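Local atomic coordinates of DNA polymerase sliding clamp 2 (Thermococcus kodakarensis, PDB entry 3LX2), a protein that probably encircles DNA as a homotrimeric ring and serves as a moving platform that tethers DNA polymerase and other proteins during replication. Residues 139-144 / 218-223; 149-154 / 173-178; 203-208 / 226-231. All coordinates share one frame; numbering follows the deposited sequence.

Interaction 1. Residues 139-144 / 218-223; sequences GALKRA and VIIRFG
Leu141 reaches toward Val218 and Ile220 from a helical turn in which Ala140 O accepts from Ala144 N (2.9 Å) and, weakly, from Arg143 N. The contact itself is made by methyl groups. Leu141 and Ile220 meet tip to tip. The single methyl CD1 of Ile220 fits against both branches of the leucine: Leu141 CD1 and Leu141 CD2 are each 3.9 Å from it. Ile220 extends this methyl by placing CG1 anti to its own carbonyl carbon (chi1 -67°) and keeping the rest of the chain stretched. Val218 adds a looser touch, with its CG1 4.2 Å from Leu141 CD1. Val218 and Ile220 are two residues apart, so both face the helix, while Ile219 between them points away. Val136 on strand 132-137 touches all three of these side chains. Phe166 of strand 164-169, in the four-stranded sheet, also touches Leu141. Elsewhere on the same helix, Arg143 forms a salt bridge with Asp87 of the second subunit. The three touching residues are buried and bury 108 Å² between the segments. This part of helix 138-151 thus packs on strand 217-222 of the large antiparallel sheet of the clamp fold. The packing is apolar, without polar bonds between these two segments to fix one against the other.

Interaction 2. Residues 149-154 / 173-178; sequences KLVSDS and SEVRTV
Val151 packs against Ser173 and Val175, and this valine makes the tight part of the contact. Its two methyls face different surroundings. Val151 CG1, anti to the backbone N (chi1 166°), lies mainly against the backbone of Ser173 and Glu174, 3.5 Å from Ser173 O and 4.0 Å from Glu174 CA. Val151 CG2 faces the side chains of Val175 and Ser173. Val151 CG2 is 3.8 Å from Val175 CG1, and the two valines cross obliquely. Val151 CG2 also lies 3.8 Å from Ser173 OG. Val175 holds CG1 between its backbone N and carbonyl carbon (chi1 66°), which turns that methyl to the helix.

The rest of the contact is looser. Beside the valine, a water donates to Leu150 O (3.0 Å). The same water is hydrogen-bonded to Ser173 OG (2.7 Å). This bridge ties Leu150 to Ser173, just before strand 174-179, and gives the buried serine hydroxyl a partner. The CB of Glu174 points away from the helix. Past Val151 the chain leaves the strand: Ser152 OG accepts from Ser154 N in an ST turn, and the exposed Asp153 forms a salt bridge with Arg247.

Strand 174-179 is the edge of its sheet within this chain. Residues 174-178 pair antiparallel with a strand of the second subunit, so the sheet continues across the interface, as is characteristic of the subunit joints in PCNA rings.

Interaction 3. Residues 203-208 / 226-231; sequences AYLEDI and IPLLLK
Leu205 is the first residue of segment 203-208 to touch the strand, and it meets Leu228 tip to tip. Its CB does not itself head for the strand. The torsions bring the end round: CG stands anti to the carbonyl carbon (chi1 -52°), and both methyls finish close to Leu228. Leu205 CD2 lies 3.7 Å from Leu228 CD2, and Leu205 CD1 is 4.0 Å from that same methyl. One branch of Leu228 thus faces the fork of the other leucine.

Glu206 and Asp207 come next, on the part of the helix turned from the strand. Asp207 forms a salt bridge with Arg210.

Ile208 follows one turn after Leu205 and points its CB at the strand. It makes contact through its branch methyl: Ile208 CG2 is 3.9 Å from Leu230 CD1. The side chains pass at a slant, and the leucine brings one methyl to the isoleucine. Leu228 and Leu230, two residues apart, project from the same face of the strand, which matches the three-residue spacing on the helix. All four residues are buried.

Neighbouring strands complete this core. Ile244 of strand 238-244 touches Leu205, Ile208 and Leu228, while Ile220 of strand 217-222 touches Leu228 and Leu230. Phe157 of strand 154-159 meets both Leu205 and Leu228, so this part of helix 202-209 lies on the large sheet and also touches strand 154-159 of the four-stranded sheet.

In the fold
All three contacts lie in the C-terminal domain of the PCNA fold. Interactions 1 and 3 are the closest pair, with centres about 8 Å apart. Their strands are neighbours in one sheet, where Arg221 O and Leu229 N are 2.9 Å apart. Interactions 1 and 2 share helix 138-151, and their centres are about 14 Å apart. They also touch where Ala144 CA packs 4.0 Å from Thr177 OG1. Interactions 2 and 3 are about 16 Å apart between centres, but a salt bridge of 3.0 Å from Lys149 NZ to Glu206 OE1 joins their helices. Interactions 1 and 2 border the second subunit, whereas no other subunit touches the segments of interaction 3.

Interaction 1. Residues 139-144 / 218-223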
loop_
_atom_site.group_PDB
_atom_site.type_symbol
_atom_site.label_atom_id
_atom_site.label_comp_id
_atom_site.label_asym_id
_atom_site.label_seq_id
_atom_site.Cartn_x
_atom_site.Cartn_y
_atom_site.Cartn_z
ATOM N N GLY A 139 -14.420 11.108 11.558
ATOM C CA GLY A 139 -14.114 9.692 11.823
ATOM C C GLY A 139 -15.345 8.923 12.245
ATOM O O GLY A 139 -15.524 7.771 11.876
ATOM N N ALA A 140 -16.216 9.584 12.998
ATOM C CA ALA A 140 -17.476 8.988 13.422
ATOM C C ALA A 140 -18.366 8.743 12.206
ATOM O O ALA A 140 -18.771 7.590 11.964
ATOM C CB ALA A 140 -18.187 9.870 14.463
ATOM N N LEU A 141 -18.675 9.794 11.441
ATOM C CA LEU A 141 -19.394 9.606 10.186
ATOM C C LEU A 141 -18.741 8.546 9.343
ATOM O O LEU A 141 -19.418 7.655 8.877
ATOM C CB LEU A 141 -19.489 10.864 9.364
ATOM C CG LEU A 141 -20.509 11.871 9.864
ATOM C CD1 LEU A 141 -20.909 12.791 8.723
ATOM C CD2 LEU A 141 -21.746 11.197 10.469
ATOM N N LYS A 142 -17.436 8.627 9.135
ATOM C CA LYS A 142 -16.818 7.692 8.185
ATOM C C LYS A 142 -17.027 6.281 8.689
ATOM O O LYS A 142 -17.047 5.354 7.916
ATOM C CB LYS A 142 -15.334 7.939 8.008
ATOM C CG LYS A 142 -15.048 9.127 7.107
ATOM C CD LYS A 142 -13.601 9.167 6.654
ATOM C CE LYS A 142 -12.709 9.883 7.610
ATOM N NZ LYS A 142 -11.357 10.139 7.007
ATOM N N ARG A 143 -17.204 6.141 9.994
ATOM C CA ARG A 143 -17.445 4.848 10.574
ATOM C C ARG A 143 -18.829 4.472 10.102
ATOM O O ARG A 143 -18.993 3.527 9.339
ATOM C CB ARG A 143 -17.358 4.913 12.124
ATOM C CG ARG A 143 -18.367 4.016 12.948
ATOM C CD ARG A 143 -18.249 2.453 12.788
ATOM N NE ARG A 143 -16.867 1.914 12.854
ATOM C CZ ARG A 143 -16.276 1.373 13.929
ATOM N NH1 ARG A 143 -16.902 1.263 15.112
ATOM N NH2 ARG A 143 -15.033 0.931 13.816
ATOM N N ALA A 144 -19.817 5.224 10.562
ATOM C CA ALA A 144 -21.195 4.987 10.239
ATOM C C ALA A 144 -21.337 4.622 8.762
ATOM O O ALA A 144 -21.843 3.541 8.395
ATOM C CB ALA A 144 -21.985 6.194 10.536
ATOM N N VAL A 218 -17.528 18.192 11.237
ATOM C CA VAL A 218 -18.441 18.205 10.140
ATOM C C VAL A 218 -19.781 18.580 10.700
ATOM O O VAL A 218 -20.241 17.989 11.655
ATOM C CB VAL A 218 -18.648 16.800 9.530
ATOM C CG1 VAL A 218 -19.747 16.843 8.405
ATOM C CG2 VAL A 218 -17.307 16.170 9.073
ATOM N N ILE A 219 -20.431 19.518 10.029
ATOM C CA ILE A 219 -21.765 19.973 10.354
ATOM C C ILE A 219 -22.794 19.222 9.495
ATOM O O ILE A 219 -22.631 19.100 8.297
ATOM C CB ILE A 219 -21.855 21.513 10.096
ATOM C CG1 ILE A 219 -20.917 22.248 11.076
ATOM C CG2 ILE A 219 -23.330 22.012 10.079
ATOM C CD1 ILE A 219 -20.886 23.800 10.944
ATOM N N ILE A 220 -23.864 18.762 10.136
ATOM C CA ILE A 220 -24.913 17.978 9.487
ATOM C C ILE A 220 -26.260 18.635 9.695
ATOM O O ILE A 220 -26.507 19.132 10.768
ATOM C CB ILE A 220 -25.002 16.604 10.108
ATOM C CG1 ILE A 220 -23.760 15.799 9.807
ATOM C CG2 ILE A 220 -26.218 15.846 9.575
ATOM C CD1 ILE A 220 -23.653 14.604 10.736
ATOM N N ARG A 221 -27.123 18.648 8.680
ATOM C CA ARG A 221 -28.521 19.126 8.835
ATOM C C ARG A 221 -29.418 18.241 7.990
ATOM O O ARG A 221 -29.001 17.861 6.885
ATOM C CB ARG A 221 -28.662 20.583 8.395
ATOM C CG ARG A 221 -27.961 21.617 9.283
ATOM C CD ARG A 221 -28.183 23.060 8.769
ATOM N NE ARG A 221 -28.027 24.073 9.829
ATOM C CZ ARG A 221 -26.989 24.918 9.959
ATOM N NH1 ARG A 221 -25.968 24.906 9.082
ATOM N NH2 ARG A 221 -26.979 25.795 10.969
ATOM N N PHE A 222 -30.602 17.858 8.500
ATOM C CA PHE A 222 -31.559 17.014 7.706
ATOM C C PHE A 222 -33.050 17.073 8.083
ATOM O O PHE A 222 -33.454 17.917 8.873
ATOM C CB PHE A 222 -31.067 15.569 7.518
ATOM C CG PHE A 222 -30.878 14.810 8.784
ATOM C CD1 PHE A 222 -29.725 14.967 9.534
ATOM C CD2 PHE A 222 -31.842 13.907 9.215
ATOM C CE1 PHE A 222 -29.526 14.241 10.731
ATOM C CE2 PHE A 222 -31.660 13.178 10.407
ATOM C CZ PHE A 222 -30.502 13.349 11.161
ATOM N N GLY A 223 -33.871 16.206 7.481
ATOM C CA GLY A 223 -35.287 16.084 7.833
ATOM C C GLY A 223 -35.877 14.915 7.074
ATOM O O GLY A 223 -35.119 14.084 6.526
#

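Interaction 2. Residues 149-154 / 173-178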
loop_
_atom_site.group_PDB
_atom_site.type_symbol
_atom_site.label_atom_id
_atom_site.label_comp_id
_atom_site.label_asym_id
_atom_site.label_seq_id
_atom_site.Cartn_x
_atom_site.Cartn_y
_atom_site.Cartn_z
ATOM N N LYS A 149 -22.355 0.751 4.132
ATOM C CA LYS A 149 -21.971 0.166 2.854
ATOM C C LYS A 149 -21.974 -1.357 2.849
ATOM O O LYS A 149 -22.309 -1.959 1.834
ATOM C CB LYS A 149 -20.599 0.675 2.346
ATOM C CG LYS A 149 -20.100 -0.047 1.079
ATOM C CD LYS A 149 -19.447 0.851 0.018
ATOM C CE LYS A 149 -17.980 1.168 0.398
ATOM N NZ LYS A 149 -17.101 1.079 -0.774
ATOM N N LEU A 150 -21.568 -1.981 3.943
ATOM C CA LEU A 150 -21.541 -3.417 4.011
ATOM C C LEU A 150 -22.934 -4.010 3.912
ATOM O O LEU A 150 -23.119 -5.134 3.483
ATOM C CB LEU A 150 -20.923 -3.839 5.320
ATOM C CG LEU A 150 -19.573 -4.540 5.300
ATOM C CD1 LEU A 150 -18.661 -4.172 4.128
ATOM C CD2 LEU A 150 -18.876 -4.292 6.628
ATOM N N VAL A 151 -23.919 -3.232 4.301
ATOM C CA VAL A 151 -25.230 -3.738 4.464
ATOM C C VAL A 151 -26.135 -3.317 3.335
ATOM O O VAL A 151 -27.026 -4.090 2.959
ATOM C CB VAL A 151 -25.738 -3.309 5.818
ATOM C CG1 VAL A 151 -27.239 -3.499 5.976
ATOM C CG2 VAL A 151 -24.974 -4.103 6.852
ATOM N N SER A 152 -25.881 -2.135 2.752
ATOM C CA SER A 152 -26.815 -1.501 1.830
ATOM C C SER A 152 -26.175 -0.418 1.007
ATOM O O SER A 152 -25.073 -0.001 1.278
ATOM C CB SER A 152 -27.957 -0.889 2.614
ATOM O OG SER A 152 -28.853 -0.193 1.758
ATOM N N ASP A 153 -26.898 0.079 0.027
ATOM C CA ASP A 153 -26.455 1.217 -0.755
ATOM C C ASP A 153 -27.074 2.507 -0.190
ATOM O O ASP A 153 -26.764 3.612 -0.625
ATOM C CB ASP A 153 -26.839 1.009 -2.229
ATOM C CG ASP A 153 -28.325 0.542 -2.401
ATOM O OD1 ASP A 153 -28.689 -0.632 -2.030
ATOM O OD2 ASP A 153 -29.124 1.364 -2.918
ATOM N N SER A 154 -27.913 2.352 0.821
ATOM C CA SER A 154 -28.625 3.474 1.408
ATOM C C SER A 154 -28.285 3.550 2.860
ATOM O O SER A 154 -28.064 2.504 3.476
ATOM C CB SER A 154 -30.107 3.244 1.285
ATOM O OG SER A 154 -30.507 3.637 -0.002
ATOM N N SER A 173 -29.435 -8.376 6.565
ATOM C CA SER A 173 -28.578 -7.767 7.593
ATOM C C SER A 173 -29.025 -6.342 7.925
ATOM O O SER A 173 -29.720 -5.678 7.125
ATOM C CB SER A 173 -27.081 -7.842 7.217
ATOM O OG SER A 173 -26.769 -7.358 5.904
ATOM N N GLU A 174 -28.651 -5.868 9.108
ATOM C CA GLU A 174 -28.895 -4.481 9.444
ATOM C C GLU A 174 -27.770 -3.893 10.316
ATOM O O GLU A 174 -27.043 -4.639 10.965
ATOM C CB GLU A 174 -30.326 -4.313 10.010
ATOM C CG GLU A 174 -30.569 -4.430 11.508
ATOM C CD GLU A 174 -32.051 -4.725 11.805
ATOM O OE1 GLU A 174 -32.583 -5.685 11.208
ATOM O OE2 GLU A 174 -32.704 -4.012 12.596
ATOM N N VAL A 175 -27.590 -2.571 10.308
ATOM C CA VAL A 175 -26.540 -1.988 11.129
ATOM C C VAL A 175 -26.883 -0.622 11.701
ATOM O O VAL A 175 -27.109 0.342 10.988
ATOM C CB VAL A 175 -25.143 -2.037 10.451
ATOM C CG1 VAL A 175 -25.078 -1.164 9.194
ATOM C CG2 VAL A 175 -24.052 -1.703 11.438
ATOM N N ARG A 176 -26.944 -0.573 13.013
ATOM C CA ARG A 176 -27.179 0.654 13.734
ATOM C C ARG A 176 -25.817 1.140 14.361
ATOM O O ARG A 176 -25.111 0.405 15.063
ATOM C CB ARG A 176 -28.257 0.364 14.780
ATOM C CG ARG A 176 -28.931 1.523 15.419
ATOM C CD ARG A 176 -30.129 1.064 16.289
ATOM N NE ARG A 176 -31.395 1.124 15.527
ATOM C CZ ARG A 176 -32.485 1.824 15.884
ATOM N NH1 ARG A 176 -32.474 2.511 17.026
ATOM N NH2 ARG A 176 -33.591 1.823 15.118
ATOM N N THR A 177 -25.430 2.353 14.018
ATOM C CA THR A 177 -24.438 3.088 14.791
ATOM C C THR A 177 -25.195 4.201 15.492
ATOM O O THR A 177 -25.924 4.968 14.827
ATOM C CB THR A 177 -23.408 3.753 13.910
ATOM O OG1 THR A 177 -22.533 2.774 13.346
ATOM C CG2 THR A 177 -22.610 4.706 14.734
ATOM N N VAL A 178 -25.034 4.311 16.819
ATOM C CA VAL A 178 -25.771 5.344 17.570
ATOM C C VAL A 178 -24.943 6.238 18.508
ATOM O O VAL A 178 -24.237 5.748 19.396
ATOM C CB VAL A 178 -27.019 4.750 18.255
ATOM C CG1 VAL A 178 -26.675 3.472 19.003
ATOM C CG2 VAL A 178 -27.678 5.762 19.175
HETATM O O HOH W 1 -24.185 -7.461 5.060
#

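Interaction 3. Residues 203-208 / 226-231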
loop_
_atom_site.group_PDB
_atom_site.type_symbol
_atom_site.label_atom_id
_atom_site.label_comp_id
_atom_site.label_asym_id
_atom_site.label_seq_id
_atom_site.Cartn_x
_atom_site.Cartn_y
_atom_site.Cartn_z
ATOM N N ALA A 203 -22.706 5.761 -1.260
ATOM C CA ALA A 203 -21.569 5.939 -2.148
ATOM C C ALA A 203 -21.267 7.400 -2.134
ATOM O O ALA A 203 -20.131 7.825 -1.915
ATOM C CB ALA A 203 -21.937 5.512 -3.556
ATOM N N TYR A 204 -22.297 8.183 -2.365
ATOM C CA TYR A 204 -22.172 9.636 -2.311
ATOM C C TYR A 204 -21.465 10.201 -1.023
ATOM O O TYR A 204 -20.492 10.958 -1.131
ATOM C CB TYR A 204 -23.535 10.283 -2.637
ATOM C CG TYR A 204 -24.034 9.982 -4.077
ATOM C CD1 TYR A 204 -23.619 10.766 -5.158
ATOM C CD2 TYR A 204 -24.904 8.914 -4.350
ATOM C CE1 TYR A 204 -24.055 10.499 -6.479
ATOM C CE2 TYR A 204 -25.343 8.625 -5.682
ATOM C CZ TYR A 204 -24.917 9.427 -6.733
ATOM O OH TYR A 204 -25.329 9.194 -8.046
ATOM N N LEU A 205 -21.884 9.767 0.169
ATOM C CA LEU A 205 -21.361 10.302 1.433
ATOM C C LEU A 205 -19.896 9.945 1.687
ATOM O O LEU A 205 -19.084 10.754 2.216
ATOM C CB LEU A 205 -22.231 9.849 2.614
ATOM C CG LEU A 205 -23.772 10.056 2.575
ATOM C CD1 LEU A 205 -24.335 9.981 3.933
ATOM C CD2 LEU A 205 -24.224 11.365 1.962
ATOM N N GLU A 206 -19.557 8.719 1.313
ATOM C CA GLU A 206 -18.251 8.159 1.506
ATOM C C GLU A 206 -17.238 8.924 0.648
ATOM O O GLU A 206 -16.089 9.093 1.041
ATOM C CB GLU A 206 -18.297 6.672 1.134
ATOM C CG GLU A 206 -16.953 6.069 0.681
ATOM C CD GLU A 206 -16.991 4.535 0.561
ATOM O OE1 GLU A 206 -17.688 4.017 -0.377
ATOM O OE2 GLU A 206 -16.317 3.883 1.426
ATOM N N ASP A 207 -17.653 9.331 -0.537
ATOM C CA ASP A 207 -16.800 10.140 -1.406
ATOM C C ASP A 207 -16.642 11.583 -0.904
ATOM O O ASP A 207 -15.587 12.199 -1.084
ATOM C CB ASP A 207 -17.312 10.139 -2.852
ATOM C CG ASP A 207 -16.886 8.898 -3.642
ATOM O OD1 ASP A 207 -15.944 8.178 -3.236
ATOM O OD2 ASP A 207 -17.481 8.658 -4.714
ATOM N N ILE A 208 -17.667 12.102 -0.242
ATOM C CA ILE A 208 -17.612 13.428 0.351
ATOM C C ILE A 208 -16.609 13.445 1.519
ATOM O O ILE A 208 -15.802 14.343 1.585
ATOM C CB ILE A 208 -19.025 13.901 0.821
ATOM C CG1 ILE A 208 -19.975 14.060 -0.373
ATOM C CG2 ILE A 208 -18.946 15.171 1.721
ATOM C CD1 ILE A 208 -21.439 14.468 -0.028
ATOM N N ILE A 226 -35.820 15.076 2.651
ATOM C CA ILE A 226 -35.286 16.405 2.270
ATOM C C ILE A 226 -33.727 16.384 2.137
ATOM O O ILE A 226 -33.061 15.571 2.793
ATOM C CB ILE A 226 -35.896 17.503 3.208
ATOM C CG1 ILE A 226 -37.159 18.077 2.546
ATOM C CG2 ILE A 226 -34.920 18.620 3.582
ATOM C CD1 ILE A 226 -38.415 17.148 2.543
ATOM N N PRO A 227 -33.150 17.210 1.235
ATOM C CA PRO A 227 -31.697 17.097 1.006
ATOM C C PRO A 227 -30.881 17.088 2.304
ATOM O O PRO A 227 -31.248 17.772 3.255
ATOM C CB PRO A 227 -31.382 18.330 0.179
ATOM C CG PRO A 227 -32.668 18.698 -0.508
ATOM C CD PRO A 227 -33.810 18.051 0.217
ATOM N N LEU A 228 -29.828 16.277 2.379
ATOM C CA LEU A 228 -28.922 16.309 3.550
ATOM C C LEU A 228 -27.836 17.372 3.347
ATOM O O LEU A 228 -27.278 17.461 2.264
ATOM C CB LEU A 228 -28.237 14.954 3.728
ATOM C CG LEU A 228 -26.941 14.862 4.572
ATOM C CD1 LEU A 228 -27.248 14.897 6.068
ATOM C CD2 LEU A 228 -26.127 13.589 4.245
ATOM N N LEU A 229 -27.513 18.138 4.393
ATOM C CA LEU A 229 -26.306 19.022 4.360
ATOM C C LEU A 229 -25.120 18.422 5.109
ATOM O O LEU A 229 -25.264 17.945 6.224
ATOM C CB LEU A 229 -26.572 20.441 4.868
ATOM C CG LEU A 229 -25.302 21.326 5.062
ATOM C CD1 LEU A 229 -24.623 21.760 3.717
ATOM C CD2 LEU A 229 -25.493 22.564 6.006
ATOM N N LEU A 230 -23.963 18.406 4.467
ATOM C CA LEU A 230 -22.711 18.152 5.156
ATOM C C LEU A 230 -21.805 19.320 4.755
ATOM O O LEU A 230 -21.555 19.574 3.551
ATOM C CB LEU A 230 -22.050 16.852 4.719
ATOM C CG LEU A 230 -22.701 15.473 4.778
ATOM C CD1 LEU A 230 -21.649 14.458 4.477
ATOM C CD2 LEU A 230 -23.276 15.192 6.148
ATOM N N LYS A 231 -21.345 20.013 5.787
ATOM C CA LYS A 231 -20.581 21.227 5.645
ATOM C C LYS A 231 -19.274 21.113 6.436
ATOM O O LYS A 231 -19.267 20.679 7.610
ATOM C CB LYS A 231 -21.415 22.398 6.144
ATOM C CG LYS A 231 -20.682 23.755 6.289
ATOM C CD LYS A 231 -21.764 24.798 6.593
ATOM C CE LYS A 231 -21.178 26.161 6.863
ATOM N NZ LYS A 231 -22.212 27.217 6.649
#